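Local atomic coordinates of short chain dehydrogenase (Salmonella typhi, PDB entry 3G1T), a protein that probably catalyses a nicotinamide-dependent oxidation or reduction as a dimeric member of the short-chain dehydrogenase family with a Rossmann fold, its substrate not being established. Residues Q120-M123 against Q124-N128; M178-L181 against A182-Q186; P210-P214 against Q215-T219. All coordinates share one frame; numbering follows the deposited sequence.

Contact 1 of 3, residues Q120-M123 against Q124-N128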
ATOM      1  N   GLN A 120      -8.660   5.403  -6.014  1.00 14.35           N
ATOM      2  CA  GLN A 120      -8.923   5.879  -4.638  1.00 15.37           C
ATOM      3  C   GLN A 120      -9.923   4.995  -3.924  1.00 17.44           C
ATOM      4  O   GLN A 120      -9.736   4.686  -2.732  1.00 18.99           O
ATOM      5  CB  GLN A 120      -9.405   7.354  -4.664  1.00 19.26           C
ATOM      6  CG  GLN A 120      -8.551   8.358  -3.873  1.00 41.86           C
ATOM      7  CD  GLN A 120      -8.055   9.602  -4.671  1.00 25.38           C
ATOM      8  OE1 GLN A 120      -7.508  10.513  -4.083  1.00 40.59           O
ATOM      9  NE2 GLN A 120      -8.222   9.607  -6.013  1.00 41.56           N
ATOM     10  N   ASP A 121     -10.967   4.540  -4.622  1.00 15.96           N
ATOM     11  CA  ASP A 121     -11.992   3.656  -3.984  1.00 17.13           C
ATOM     12  C   ASP A 121     -11.384   2.340  -3.527  1.00 15.52           C
ATOM     13  O   ASP A 121     -11.708   1.828  -2.434  1.00 15.24           O
ATOM     14  CB  ASP A 121     -13.112   3.303  -5.003  1.00 17.46           C
ATOM     15  CG  ASP A 121     -13.979   4.477  -5.386  1.00 27.03           C
ATOM     16  OD1 ASP A 121     -13.959   5.487  -4.715  1.00 20.93           O
ATOM     17  OD2 ASP A 121     -14.706   4.402  -6.403  1.00 20.55           O
ATOM     18  N   VAL A 122     -10.496   1.762  -4.363  1.00 16.63           N
ATOM     19  CA  VAL A 122      -9.809   0.491  -4.052  1.00 15.30           C
ATOM     20  C   VAL A 122      -8.977   0.705  -2.793  1.00 16.83           C
ATOM     21  O   VAL A 122      -8.992  -0.166  -1.890  1.00 15.33           O
ATOM     22  CB  VAL A 122      -8.933  -0.091  -5.259  1.00 16.47           C
ATOM     23  CG1 VAL A 122      -8.022  -1.234  -4.819  1.00 18.76           C
ATOM     24  CG2 VAL A 122      -9.885  -0.579  -6.380  1.00 18.51           C
ATOM     25  N   MET A 123      -8.261   1.826  -2.737  1.00 15.96           N
ATOM     26  CA  MET A 123      -7.405   2.091  -1.564  1.00 17.77           C
ATOM     27  C   MET A 123      -8.296   2.240  -0.316  1.00 17.27           C
ATOM     28  O   MET A 123      -7.925   1.803   0.784  1.00 17.24           O
ATOM     29  CB  MET A 123      -6.540   3.344  -1.774  1.00 16.57           C
ATOM     30  CG  MET A 123      -5.289   3.036  -2.717  1.00 25.20           C
ATOM     31  SD  MET A 123      -4.075   1.667  -2.362  1.00 11.69           S
ATOM     32  CE  MET A 123      -3.432   2.500  -0.965  1.00 30.02           C
ATOM     33  N   GLN A 124      -9.423   2.914  -0.478  1.00 16.23           N
ATOM     34  CA  GLN A 124     -10.300   3.202   0.654  1.00 17.68           C
ATOM     35  C   GLN A 124     -10.876   1.917   1.220  1.00 17.57           C
ATOM     36  O   GLN A 124     -10.975   1.785   2.460  1.00 19.98           O
ATOM     37  CB  GLN A 124     -11.469   4.153   0.263  1.00 16.65           C
ATOM     38  CG  GLN A 124     -12.232   4.730   1.492  1.00 19.79           C
ATOM     39  CD  GLN A 124     -11.297   5.566   2.361  1.00 18.73           C
ATOM     40  OE1 GLN A 124     -10.352   6.122   1.846  1.00 18.92           O
ATOM     41  NE2 GLN A 124     -11.632   5.762   3.657  1.00 18.32           N
ATOM     42  N   VAL A 125     -11.294   0.981   0.355  1.00 15.73           N
ATOM     43  CA  VAL A 125     -11.901  -0.250   0.887  1.00 15.41           C
ATOM     44  C   VAL A 125     -10.771  -1.148   1.432  1.00 16.84           C
ATOM     45  O   VAL A 125     -10.875  -1.668   2.572  1.00 17.40           O
ATOM     46  CB  VAL A 125     -12.727  -1.026  -0.211  1.00 17.47           C
ATOM     47  CG1 VAL A 125     -13.151  -2.478   0.241  1.00 14.59           C
ATOM     48  CG2 VAL A 125     -13.950  -0.189  -0.577  1.00 16.38           C
ATOM     49  N   ASN A 126      -9.761  -1.394   0.588  1.00 16.80           N
ATOM     50  CA  ASN A 126      -8.847  -2.502   0.837  1.00 17.31           C
ATOM     51  C   ASN A 126      -7.836  -2.093   1.902  1.00 16.25           C
ATOM     52  O   ASN A 126      -7.351  -2.948   2.678  1.00 16.98           O
ATOM     53  CB  ASN A 126      -8.093  -2.957  -0.438  1.00 17.04           C
ATOM     54  CG  ASN A 126      -9.049  -3.561  -1.488  1.00 17.65           C
ATOM     55  OD1 ASN A 126     -10.279  -3.554  -1.237  1.00 15.96           O
ATOM     56  ND2 ASN A 126      -8.522  -4.049  -2.636  1.00 16.37           N
ATOM     57  N   VAL A 127      -7.534  -0.801   1.967  1.00 15.54           N
ATOM     58  CA  VAL A 127      -6.553  -0.385   2.956  1.00 16.05           C
ATOM     59  C   VAL A 127      -7.139   0.474   4.095  1.00 16.07           C
ATOM     60  O   VAL A 127      -7.043   0.118   5.300  1.00 14.82           O
ATOM     61  CB  VAL A 127      -5.365   0.382   2.324  1.00 16.46           C
ATOM     62  CG1 VAL A 127      -4.247   0.661   3.381  1.00 17.86           C
ATOM     63  CG2 VAL A 127      -4.749  -0.418   1.207  1.00 18.07           C
ATOM     64  N   ASN A 128      -7.718   1.605   3.768  1.00 14.54           N
ATOM     65  CA  ASN A 128      -8.039   2.528   4.892  1.00 15.01           C
ATOM     66  C   ASN A 128      -9.213   2.102   5.753  1.00 16.38           C
ATOM     67  O   ASN A 128      -9.198   2.266   6.982  1.00 17.26           O
ATOM     68  CB  ASN A 128      -8.301   3.952   4.385  1.00 15.40           C
ATOM     69  CG  ASN A 128      -7.141   4.509   3.567  1.00 19.23           C
ATOM     70  OD1 ASN A 128      -6.013   4.156   3.780  1.00 16.52           O
ATOM     71  ND2 ASN A 128      -7.459   5.346   2.552  1.00 17.54           N
TER
HETATM   72  O   HOH W   1      -8.708   6.201  -0.906  1.00 22.24           O
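Val122 lays its CG1 methyl across the amide of Asn126 one turn further along helix 116-142, with CG1 3.6 Å from ND2. Short-chain dehydrogenases commonly kink this helix beside an asparagine, and the wider pi-type turn at 124-128 is consistent with that feature. CG1 of Val122 stands anti to the backbone N (chi1 168°), which carries the methyl forward along the helix to meet the amide. The amide's polar ends are taken up elsewhere: OD1 accepts from the backbone N of Leu104, and ND2 bonds with OG of Ser170 on helix 165-185. The widening itself is written in the bonds of Met123, whose carbonyl oxygen is gripped twice. Val127 N reaches Met123 O at 2.9 Å from above the carbonyl plane, while Asn128 N lies in that plane, 3.0 Å from the same oxygen. On another helix face, the bent chain of Met123 runs alongside Val127, bringing CE to 3.9 Å from CG2. Met123 also packs on Met123 of the second subunit, where OE1 of Gln120 accepts from NE2 of that subunit's Gln124, and the reciprocal bond forms. OD1 of Asn128 accepts from that subunit's Trp119 NE1. A water donates to both Gln120 O and Gln124 OE1, and OE1 also receives Asn128 ND2 at 3.1 Å in a nearly straight hydrogen bond (N-H...O 173°), in plane with the Asn128 amide but above that of Gln124.

Contact 2 of 3, residues M178-L181 against A182-Q186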
ATOM      1  N   MET A 178      -0.327  -5.731   7.744  1.00 15.17           N
ATOM      2  CA  MET A 178      -0.305  -6.983   8.488  1.00 14.35           C
ATOM      3  C   MET A 178       1.049  -7.178   9.228  1.00 14.39           C
ATOM      4  O   MET A 178       1.037  -7.473  10.451  1.00 16.32           O
ATOM      5  CB  MET A 178      -0.506  -8.199   7.584  1.00 13.17           C
ATOM      6  CG  MET A 178      -0.236  -9.631   8.298  1.00 15.91           C
ATOM      7  SD  MET A 178       1.379 -10.294   8.420  1.00  7.90           S
ATOM      8  CE  MET A 178       1.583 -10.648   6.557  1.00 15.67           C
ATOM      9  N   GLN A 179       2.183  -6.890   8.574  1.00 13.15           N
ATOM     10  CA  GLN A 179       3.544  -7.032   9.224  1.00 14.42           C
ATOM     11  C   GLN A 179       3.730  -6.066  10.372  1.00 15.28           C
ATOM     12  O   GLN A 179       4.255  -6.527  11.392  1.00 12.86           O
ATOM     13  CB  GLN A 179       4.690  -6.801   8.240  1.00 13.16           C
ATOM     14  CG  GLN A 179       4.720  -7.943   7.199  1.00 12.22           C
ATOM     15  CD  GLN A 179       5.911  -7.843   6.289  1.00 14.61           C
ATOM     16  OE1 GLN A 179       6.918  -7.199   6.608  1.00 15.75           O
ATOM     17  NE2 GLN A 179       5.822  -8.510   5.132  1.00 16.02           N
ATOM     18  N   VAL A 180       3.221  -4.842  10.250  1.00 12.93           N
ATOM     19  CA  VAL A 180       3.288  -3.841  11.403  1.00 12.91           C
ATOM     20  C   VAL A 180       2.525  -4.406  12.605  1.00 15.13           C
ATOM     21  O   VAL A 180       3.047  -4.432  13.744  1.00 16.20           O
ATOM     22  CB  VAL A 180       2.798  -2.463  11.009  1.00 11.03           C
ATOM     23  CG1 VAL A 180       2.738  -1.466  12.245  1.00 15.26           C
ATOM     24  CG2 VAL A 180       3.796  -1.896   9.976  1.00 13.94           C
ATOM     25  N   LEU A 181       1.255  -4.806  12.361  1.00 14.32           N
ATOM     26  CA  LEU A 181       0.399  -5.338  13.414  1.00 14.89           C
ATOM     27  C   LEU A 181       1.011  -6.587  14.067  1.00 15.61           C
ATOM     28  O   LEU A 181       1.065  -6.707  15.319  1.00 17.42           O
ATOM     29  CB  LEU A 181      -0.993  -5.750  12.796  1.00 14.47           C
ATOM     30  CG  LEU A 181      -1.826  -4.553  12.509  1.00 12.41           C
ATOM     31  CD1 LEU A 181      -2.904  -4.870  11.443  1.00 16.41           C
ATOM     32  CD2 LEU A 181      -2.570  -4.012  13.762  1.00 16.29           C
ATOM     33  N   ALA A 182       1.532  -7.488  13.220  1.00 14.48           N
ATOM     34  CA  ALA A 182       2.069  -8.742  13.731  1.00 14.10           C
ATOM     35  C   ALA A 182       3.245  -8.388  14.632  1.00 12.76           C
ATOM     36  O   ALA A 182       3.373  -8.999  15.711  1.00 13.44           O
ATOM     37  CB  ALA A 182       2.577  -9.578  12.551  1.00 14.94           C
ATOM     38  N   ASP A 183       4.123  -7.477  14.163  1.00 11.31           N
ATOM     39  CA  ASP A 183       5.299  -7.044  15.064  1.00 11.49           C
ATOM     40  C   ASP A 183       4.836  -6.415  16.345  1.00 15.18           C
ATOM     41  O   ASP A 183       5.373  -6.724  17.419  1.00 16.68           O
ATOM     42  CB  ASP A 183       6.185  -6.074  14.320  1.00 13.89           C
ATOM     43  CG  ASP A 183       7.619  -5.956  14.969  1.00 17.70           C
ATOM     44  OD1 ASP A 183       8.230  -6.998  15.346  1.00 20.93           O
ATOM     45  OD2 ASP A 183       8.165  -4.879  14.968  1.00 15.57           O
ATOM     46  N   GLU A 184       3.778  -5.645  16.327  1.00 13.79           N
ATOM     47  CA  GLU A 184       3.325  -4.998  17.561  1.00 13.65           C
ATOM     48  C   GLU A 184       2.733  -5.937  18.595  1.00 14.44           C
ATOM     49  O   GLU A 184       2.688  -5.558  19.788  1.00 16.25           O
ATOM     50  CB  GLU A 184       2.281  -3.924  17.269  1.00 12.15           C
ATOM     51  CG  GLU A 184       2.974  -2.748  16.426  1.00 14.80           C
ATOM     52  CD  GLU A 184       2.053  -1.566  16.153  1.00 12.52           C
ATOM     53  OE1 GLU A 184       0.846  -1.543  16.488  1.00 15.30           O
ATOM     54  OE2 GLU A 184       2.520  -0.548  15.562  1.00 14.76           O
ATOM     55  N   TYR A 185       2.249  -7.098  18.135  1.00 13.25           N
ATOM     56  CA  TYR A 185       1.541  -8.069  19.011  1.00 15.23           C
ATOM     57  C   TYR A 185       2.371  -9.324  19.234  1.00 17.41           C
ATOM     58  O   TYR A 185       1.906 -10.248  19.848  1.00 17.09           O
ATOM     59  CB  TYR A 185       0.098  -8.360  18.557  1.00 13.95           C
ATOM     60  CG  TYR A 185      -0.735  -7.086  18.749  1.00 12.28           C
ATOM     61  CD1 TYR A 185      -1.212  -6.765  20.026  1.00 13.42           C
ATOM     62  CD2 TYR A 185      -1.037  -6.186  17.648  1.00 14.47           C
ATOM     63  CE1 TYR A 185      -1.950  -5.563  20.219  1.00 12.39           C
ATOM     64  CE2 TYR A 185      -1.786  -5.033  17.820  1.00 15.51           C
ATOM     65  CZ  TYR A 185      -2.213  -4.709  19.093  1.00 13.45           C
ATOM     66  OH  TYR A 185      -2.870  -3.509  19.220  1.00 14.47           O
ATOM     67  N   GLN A 186       3.587  -9.348  18.710  1.00 18.44           N
ATOM     68  CA  GLN A 186       4.310 -10.608  18.562  1.00 20.93           C
ATOM     69  C   GLN A 186       4.448 -11.392  19.883  1.00 23.02           C
ATOM     70  O   GLN A 186       4.302 -12.585  19.865  1.00 24.32           O
ATOM     71  CB  GLN A 186       5.672 -10.330  17.958  1.00 22.72           C
ATOM     72  CG  GLN A 186       6.044 -11.238  16.818  1.00 58.55           C
ATOM     73  CD  GLN A 186       6.737 -12.492  17.269  1.00 28.26           C
ATOM     74  OE1 GLN A 186       6.936 -13.435  16.474  1.00 59.32           O
ATOM     75  NE2 GLN A 186       7.154 -12.526  18.549  1.00 58.58           N
TER
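The last turns of helix 165-185, the crossover helix of the beta-alpha-beta unit that links strand 147-152 to strand 190-196, bring Val180 against Glu184 and Leu181 against Tyr185. Val180 and Glu184 lie side by side and point the same way. CG1 of Val180 comes within 3.4 Å of OE2 of Glu184, so a methyl flanks the carboxylate. With CG beside its own backbone N (chi1 -65°), Glu184 rests its CG 3.2 Å from Val180 O, then runs out extended to the carboxylate. Both carboxylate oxygens are claimed by backbone N-H groups of the second subunit, OE1 by Met111 and OE2 by Asn163; Asp183 and Gln179 likewise reach Ala162 and Gly160 of that subunit. Two backbone N-H groups might be expected to stabilise the charged form of the Glu184 carboxylate.

Tyr185 turns a ring edge to the backbone of the previous turn, its CD2 atom 3.2 Å from Leu181 O, close to the ring plane. The same oxygen receives a weak bond from Tyr185 N at 3.1 Å, whereas Ala182 N holds Met178 O more firmly, at 2.8 Å. CD2 of Leu181 meets CE2 of Tyr185 at a looser 4.3 Å. Inward, Leu181 and Met178 pack on Phe151 and Val192 of the sheet, and Tyr185 on Leu138 and Leu142 of helix 116-142. One helix face for the sheet and another for a partner subunit is an arrangement typical of the dimerising crossover helix in the Rossmann fold of short-chain dehydrogenases.

Contact 3 of 3, residues P210-P214 against Q215-T219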
ATOM      1  N   PRO A 210     -12.159 -13.072 -17.736  1.00 15.74           N
ATOM      2  CA  PRO A 210     -13.447 -13.495 -18.405  1.00 14.89           C
ATOM      3  C   PRO A 210     -13.394 -14.736 -19.335  1.00 16.37           C
ATOM      4  O   PRO A 210     -14.420 -15.456 -19.512  1.00 14.50           O
ATOM      5  CB  PRO A 210     -13.910 -12.217 -19.112  1.00 15.47           C
ATOM      6  CG  PRO A 210     -12.577 -11.314 -19.211  1.00 16.35           C
ATOM      7  CD  PRO A 210     -11.827 -11.648 -18.006  1.00 17.93           C
ATOM      8  N   THR A 211     -12.200 -15.020 -19.868  1.00 16.31           N
ATOM      9  CA  THR A 211     -12.045 -16.207 -20.736  1.00 15.53           C
ATOM     10  C   THR A 211     -11.905 -17.505 -19.958  1.00 14.08           C
ATOM     11  O   THR A 211     -12.230 -18.571 -20.485  1.00 14.58           O
ATOM     12  CB  THR A 211     -10.853 -16.053 -21.754  1.00 15.43           C
ATOM     13  OG1 THR A 211      -9.629 -15.835 -21.049  1.00 22.31           O
ATOM     14  CG2 THR A 211     -11.088 -14.822 -22.708  1.00 22.19           C
ATOM     15  N   GLU A 212     -11.424 -17.434 -18.713  1.00 14.41           N
ATOM     16  CA  GLU A 212     -11.032 -18.635 -17.984  1.00 15.65           C
ATOM     17  C   GLU A 212     -12.275 -19.522 -17.664  1.00 15.61           C
ATOM     18  O   GLU A 212     -13.385 -19.040 -17.420  1.00 16.82           O
ATOM     19  CB  GLU A 212     -10.367 -18.227 -16.671  1.00 16.05           C
ATOM     20  CG  GLU A 212     -10.233 -19.225 -15.635  1.00 19.03           C
ATOM     21  CD  GLU A 212      -9.459 -18.586 -14.443  1.00 17.76           C
ATOM     22  OE1 GLU A 212     -10.090 -17.872 -13.606  1.00 18.41           O
ATOM     23  OE2 GLU A 212      -8.214 -18.774 -14.429  1.00 20.85           O
ATOM     24  N   ASP A 213     -12.062 -20.806 -17.651  1.00 13.58           N
ATOM     25  CA  ASP A 213     -13.150 -21.692 -17.308  1.00 14.01           C
ATOM     26  C   ASP A 213     -13.187 -21.856 -15.825  1.00 17.29           C
ATOM     27  O   ASP A 213     -12.284 -22.521 -15.309  1.00 17.57           O
ATOM     28  CB  ASP A 213     -12.910 -23.043 -17.874  1.00 14.95           C
ATOM     29  CG  ASP A 213     -14.073 -23.989 -17.616  1.00 17.97           C
ATOM     30  OD1 ASP A 213     -15.016 -23.664 -16.858  1.00 16.52           O
ATOM     31  OD2 ASP A 213     -14.034 -25.087 -18.179  1.00 17.08           O
ATOM     32  N   PRO A 214     -14.216 -21.275 -15.143  1.00 17.62           N
ATOM     33  CA  PRO A 214     -14.206 -21.287 -13.662  1.00 17.20           C
ATOM     34  C   PRO A 214     -14.411 -22.679 -13.121  1.00 17.84           C
ATOM     35  O   PRO A 214     -14.185 -22.937 -11.930  1.00 18.57           O
ATOM     36  CB  PRO A 214     -15.389 -20.401 -13.258  1.00 17.60           C
ATOM     37  CG  PRO A 214     -16.207 -20.199 -14.531  1.00 20.33           C
ATOM     38  CD  PRO A 214     -15.320 -20.481 -15.709  1.00 17.81           C
ATOM     39  N   GLN A 215     -14.855 -23.603 -13.989  1.00 16.63           N
ATOM     40  CA  GLN A 215     -15.125 -24.942 -13.523  1.00 14.83           C
ATOM     41  C   GLN A 215     -13.887 -25.787 -13.375  1.00 16.60           C
ATOM     42  O   GLN A 215     -13.982 -26.933 -12.799  1.00 16.44           O
ATOM     43  CB  GLN A 215     -16.173 -25.609 -14.478  1.00 15.18           C
ATOM     44  CG  GLN A 215     -17.529 -24.928 -14.400  1.00 17.58           C
ATOM     45  CD  GLN A 215     -18.322 -25.223 -13.123  1.00 13.57           C
ATOM     46  OE1 GLN A 215     -18.281 -26.348 -12.551  1.00 17.58           O
ATOM     47  NE2 GLN A 215     -19.063 -24.220 -12.666  1.00 16.67           N
ATOM     48  N   LYS A 216     -12.743 -25.231 -13.858  1.00 17.44           N
ATOM     49  CA  LYS A 216     -11.451 -25.831 -13.667  1.00 18.46           C
ATOM     50  C   LYS A 216     -10.755 -25.286 -12.407  1.00 19.70           C
ATOM     51  O   LYS A 216      -9.676 -25.754 -12.048  1.00 24.22           O
ATOM     52  CB  LYS A 216     -10.565 -25.671 -14.875  1.00 21.27           C
ATOM     53  CG  LYS A 216     -11.254 -26.319 -16.104  1.00 42.32           C
ATOM     54  CD  LYS A 216     -10.342 -27.278 -16.847  1.00 27.73           C
ATOM     55  CE  LYS A 216     -11.042 -27.981 -18.014  1.00 42.94           C
ATOM     56  NZ  LYS A 216     -11.312 -27.029 -19.126  1.00 31.76           N
ATOM     57  N   LEU A 217     -11.392 -24.341 -11.744  1.00 15.50           N
ATOM     58  CA  LEU A 217     -10.839 -23.774 -10.502  1.00 16.42           C
ATOM     59  C   LEU A 217     -11.365 -24.495  -9.239  1.00 18.74           C
ATOM     60  O   LEU A 217     -12.486 -25.023  -9.207  1.00 19.04           O
ATOM     61  CB  LEU A 217     -11.235 -22.315 -10.442  1.00 16.51           C
ATOM     62  CG  LEU A 217     -10.686 -21.321 -11.494  1.00 10.87           C
ATOM     63  CD1 LEU A 217     -11.344 -19.979 -11.164  1.00 16.10           C
ATOM     64  CD2 LEU A 217      -9.158 -21.243 -11.532  1.00 17.57           C
ATOM     65  N   LYS A 218     -10.568 -24.487  -8.165  1.00 19.42           N
ATOM     66  CA  LYS A 218     -11.052 -24.886  -6.862  1.00 18.11           C
ATOM     67  C   LYS A 218     -12.152 -23.908  -6.426  1.00 15.89           C
ATOM     68  O   LYS A 218     -12.097 -22.724  -6.774  1.00 15.43           O
ATOM     69  CB  LYS A 218      -9.869 -24.837  -5.836  1.00 21.15           C
ATOM     70  CG  LYS A 218      -8.688 -25.839  -6.177  1.00 25.78           C
ATOM     71  CD  LYS A 218      -9.122 -27.294  -6.083  1.00 27.62           C
ATOM     72  CE  LYS A 218      -7.910 -28.311  -6.048  1.00 28.39           C
ATOM     73  NZ  LYS A 218      -6.736 -27.812  -5.315  1.00 32.40           N
ATOM     74  N   THR A 219     -13.116 -24.431  -5.662  1.00 17.96           N
ATOM     75  CA  THR A 219     -14.170 -23.625  -5.093  1.00 18.01           C
ATOM     76  C   THR A 219     -13.702 -23.084  -3.735  1.00 17.14           C
ATOM     77  O   THR A 219     -12.677 -23.532  -3.171  1.00 16.64           O
ATOM     78  CB  THR A 219     -15.391 -24.437  -4.768  1.00 19.59           C
ATOM     79  OG1 THR A 219     -14.994 -25.524  -3.928  1.00 20.52           O
ATOM     80  CG2 THR A 219     -16.046 -25.018  -6.102  1.00 20.46           C
TER
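Asp213 binds the chain after it through all three of its oxygens. Its OD1 accepts from Gln215 N at 2.9 Å, the donor approaching from well above the carboxylate plane, and its backbone O accepts from Lys216 N at 3.1 Å. OD2 takes part in a long salt bridge to Lys216 NZ, 3.5 Å away, whose hydrogen bond is weak. The Asp213 side chain is swung forward to do this: CG sits opposite the backbone N (chi1 -176°), directing the carboxylate over the next peptides. Lys216 bends at chi2 and chi4, which folds NZ back toward OD2 while its CG lies 3.7 Å from that oxygen.

Together, the side-chain bond to Gln215 N and the backbone bond to Lys216 N define an Asx-Pro turn, with Pro214 as the rigid second residue. A further bond from Leu217 N to Pro214 O, also 3.1 Å, continues it as a short 3-10 turn in the loop between helices 203-208 and 224-231. Arg201 NE shares that Pro214 oxygen, tying the turn to the body of the subunit.

On the other flank, Glu212 and Leu217 cross at about a right angle. The extended glutamate presents its carboxylate to both leucine methyls, with OE1 3.5 Å from CD1 and OE2 3.9 Å from CD2. The same OE1 forms a salt bridge with Arg205, and CD1 of Leu217 also reaches Pro214 CA at 4.0 Å.

How the contacts relate
Along the chain the three contacts follow in series, none touching another. Contacts 1 and 2 lie on helices 116-142 and 165-185, their centres about 21 Å apart and their nearest atoms about 9 Å apart. Both helices meet the second subunit, so the two contacts belong to a single dimer interface, as in other dimeric short-chain dehydrogenases. Contact 3 comes later, in the loop between helices 203-208 and 224-231. Centre to centre, it lies about 35 Å from contact 2, across the middle of the chain, and about 27 Å from contact 1. That surface turn touches no other subunit; in relatives, the region after the sixth strand often helps to shape the substrate pocket.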